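Local coordinates for beta-n-acetylhexosaminidase (Streptococcus pneumoniae, PDB 2YLA), which hydrolyses terminal beta-linked N-acetylhexosamine residues, probably trimming N-glycans as a family 20 glycoside hydrolase and virulence factor of the pneumococcus, at residues Y281-K286 against I328-P333. The protein carries 1 engineered substitution. Sequence-based numbering, arbitrary orientation.
Sequences YILGQK and IWADRP. With NAG (2-acetamido-2-deoxy-beta-D-glucopyranose), chain E; MAN (alpha-D-mannopyranose), chain B.
Y281-I282 and I328-W329 run side by side as parallel strands, joined where W329 N donates to Y281 O (2.7 Å, 172° at the hydrogen) and L283 N to W329 O (2.8 Å, 168°). Beyond them the first chain folds into a type II turn from I282 to Q285, with G284 at its third position at positive phi.

L283 wedges its two methyls between different partners: CD1 meets A330 CB at 3.8 Å, while CD2 reaches I328 CG2 at the same separation. Its chi1 of -57° sets CG beside the backbone N, close to W329 O. On the face shared by Y281 and I328, I328 CD1 approaches the tyrosine ring edge-on; helix 339-351 packs there, its E341 hydrogen-bonded to the Y281 hydroxyl.

Short strand 281-282, helix 294-303 and strand 321-329 make a beta-alpha-beta unit; 321-329 is the last strand of the TIM barrel, closing on 10-16, and 281-282 pairs beside its end. I282 and W329 face the sugars instead: NAG C5 sits 3.8 Å above the indole plane, displaced to its periphery, and the methylene and methyl end of I282 lies by NAG C6. D331 grips both units of the linked NAG-MAN pair, OD1 accepting from NAG O4 (2.7 Å) and OD2 from MAN O3 (2.7 Å), consistent with N-glycan recognition at the C-terminal ends of the barrel strands.

R332, bent at chi2 and chi3, folds back alongside the turn and meets it edge-on, G284 C and Q285 N lying in the guanidinium plane. Water 1 donates to L283 O (2.7 Å) and R332 O, linking the two loops.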
# COMPACT_ATOMS: atom_id res chain seq x y z
N TYR A 281 7.74 -7.87 -7.58
CA TYR A 281 7.88 -7.80 -9.04
C TYR A 281 7.99 -6.36 -9.53
O TYR A 281 7.09 -5.54 -9.32
CB TYR A 281 6.75 -8.54 -9.76
CG TYR A 281 6.79 -8.40 -11.27
CD1 TYR A 281 7.97 -8.66 -11.98
CD2 TYR A 281 5.66 -8.01 -11.99
CE1 TYR A 281 8.02 -8.53 -13.37
CE2 TYR A 281 5.70 -7.88 -13.38
CZ TYR A 281 6.88 -8.14 -14.06
OH TYR A 281 6.93 -8.02 -15.43
N ILE A 282 9.10 -6.07 -10.20
CA ILE A 282 9.35 -4.79 -10.85
C ILE A 282 8.96 -4.92 -12.31
O ILE A 282 9.46 -5.81 -13.01
CB ILE A 282 10.84 -4.37 -10.74
CG1 ILE A 282 11.25 -4.13 -9.29
CG2 ILE A 282 11.12 -3.11 -11.55
CD1 ILE A 282 11.84 -5.34 -8.61
N LEU A 283 8.07 -4.05 -12.77
CA LEU A 283 7.57 -4.11 -14.15
C LEU A 283 8.71 -4.17 -15.17
O LEU A 283 9.61 -3.32 -15.16
CB LEU A 283 6.62 -2.94 -14.44
CG LEU A 283 5.40 -2.80 -13.53
CD1 LEU A 283 4.64 -1.52 -13.84
CD2 LEU A 283 4.47 -4.01 -13.63
N GLY A 284 8.67 -5.19 -16.02
CA GLY A 284 9.64 -5.37 -17.09
C GLY A 284 10.99 -5.91 -16.65
O GLY A 284 11.95 -5.86 -17.41
N GLN A 285 11.05 -6.44 -15.43
CA GLN A 285 12.29 -7.03 -14.91
C GLN A 285 12.51 -8.42 -15.52
O GLN A 285 11.60 -9.24 -15.55
CB GLN A 285 12.26 -7.11 -13.38
CG GLN A 285 13.59 -7.49 -12.72
CD GLN A 285 14.51 -6.30 -12.48
OE1 GLN A 285 15.58 -6.45 -11.89
NE2 GLN A 285 14.10 -5.12 -12.93
N LYS A 286 13.73 -8.65 -15.99
CA LYS A 286 14.07 -9.90 -16.66
C LYS A 286 15.01 -10.75 -15.79
O LYS A 286 15.74 -10.20 -14.96
CB LYS A 286 14.71 -9.61 -18.03
CG LYS A 286 13.85 -8.74 -18.96
CD LYS A 286 12.46 -9.33 -19.19
CE LYS A 286 11.49 -8.30 -19.77
NZ LYS A 286 10.08 -8.77 -19.73
N ILE A 328 3.98 -4.93 -6.20
CA ILE A 328 4.31 -4.69 -7.60
C ILE A 328 4.89 -3.28 -7.76
O ILE A 328 4.28 -2.30 -7.33
CB ILE A 328 3.05 -4.84 -8.52
CG1 ILE A 328 2.34 -6.18 -8.27
CG2 ILE A 328 3.42 -4.64 -9.99
CD1 ILE A 328 3.09 -7.43 -8.76
N TRP A 329 6.07 -3.18 -8.37
CA TRP A 329 6.80 -1.92 -8.45
C TRP A 329 7.08 -1.46 -9.88
O TRP A 329 7.21 -2.28 -10.79
CB TRP A 329 8.12 -2.03 -7.68
CG TRP A 329 7.94 -2.44 -6.26
CD1 TRP A 329 8.03 -3.71 -5.76
CD2 TRP A 329 7.63 -1.59 -5.15
NE1 TRP A 329 7.81 -3.70 -4.41
CE2 TRP A 329 7.55 -2.42 -4.01
CE3 TRP A 329 7.41 -0.22 -5.01
CZ2 TRP A 329 7.26 -1.91 -2.74
CZ3 TRP A 329 7.12 0.29 -3.75
CH2 TRP A 329 7.05 -0.56 -2.63
N ALA A 330 7.21 -0.15 -10.05
CA ALA A 330 7.45 0.45 -11.36
C ALA A 330 8.70 1.32 -11.37
O ALA A 330 8.64 2.50 -11.74
CB ALA A 330 6.23 1.23 -11.81
N ASP A 331 9.83 0.74 -10.97
CA ASP A 331 11.12 1.45 -10.86
C ASP A 331 11.54 2.14 -12.16
O ASP A 331 11.99 3.29 -12.14
CB ASP A 331 12.22 0.51 -10.37
CG ASP A 331 11.99 0.04 -8.94
OD1 ASP A 331 10.84 -0.29 -8.59
OD2 ASP A 331 12.97 -0.02 -8.17
N ARG A 332 11.40 1.43 -13.29
CA ARG A 332 11.39 2.07 -14.60
C ARG A 332 9.92 2.19 -15.02
O ARG A 332 9.33 1.20 -15.45
CB ARG A 332 12.17 1.27 -15.63
CG ARG A 332 13.69 1.24 -15.43
CD ARG A 332 14.14 -0.06 -14.79
NE ARG A 332 13.50 -1.21 -15.43
CZ ARG A 332 13.37 -2.41 -14.87
NH1 ARG A 332 13.86 -2.62 -13.65
NH2 ARG A 332 12.76 -3.39 -15.52
N PRO A 333 9.33 3.39 -14.88
CA PRO A 333 7.89 3.52 -15.13
C PRO A 333 7.50 3.46 -16.61
O PRO A 333 6.31 3.35 -16.92
CB PRO A 333 7.55 4.88 -14.52
CG PRO A 333 8.78 5.33 -13.78
CD PRO A 333 9.92 4.66 -14.44
C1 NAG E . 13.11 -1.27 -2.91
C2 NAG E . 12.25 0.00 -2.70
C3 NAG E . 11.18 0.27 -3.77
C4 NAG E . 11.44 -0.53 -5.03
C5 NAG E . 11.50 -2.01 -4.65
C6 NAG E . 11.64 -2.90 -5.88
C7 NAG E . 10.74 -0.69 -0.81
C8 NAG E . 10.33 -0.31 0.58
N2 NAG E . 11.66 0.11 -1.37
O3 NAG E . 11.15 1.65 -4.08
O4 NAG E . 10.42 -0.28 -5.97
O5 NAG E . 12.58 -2.28 -3.77
O6 NAG E . 12.94 -2.79 -6.42
O7 NAG E . 10.23 -1.67 -1.35
C1 MAN B . 16.47 -2.20 -3.41
C2 MAN B . 15.21 -1.67 -4.10
C3 MAN B . 15.60 -0.83 -5.32
C4 MAN B . 16.59 0.27 -4.95
C5 MAN B . 17.77 -0.29 -4.14
C6 MAN B . 18.66 0.81 -3.59
O2 MAN B . 14.47 -0.86 -3.20
O3 MAN B . 14.46 -0.24 -5.91
O4 MAN B . 17.06 0.90 -6.12
O5 MAN B . 17.30 -1.10 -3.07
O6 MAN B . 19.97 0.65 -4.09
O HOH W 1 9.40 -1.11 -13.58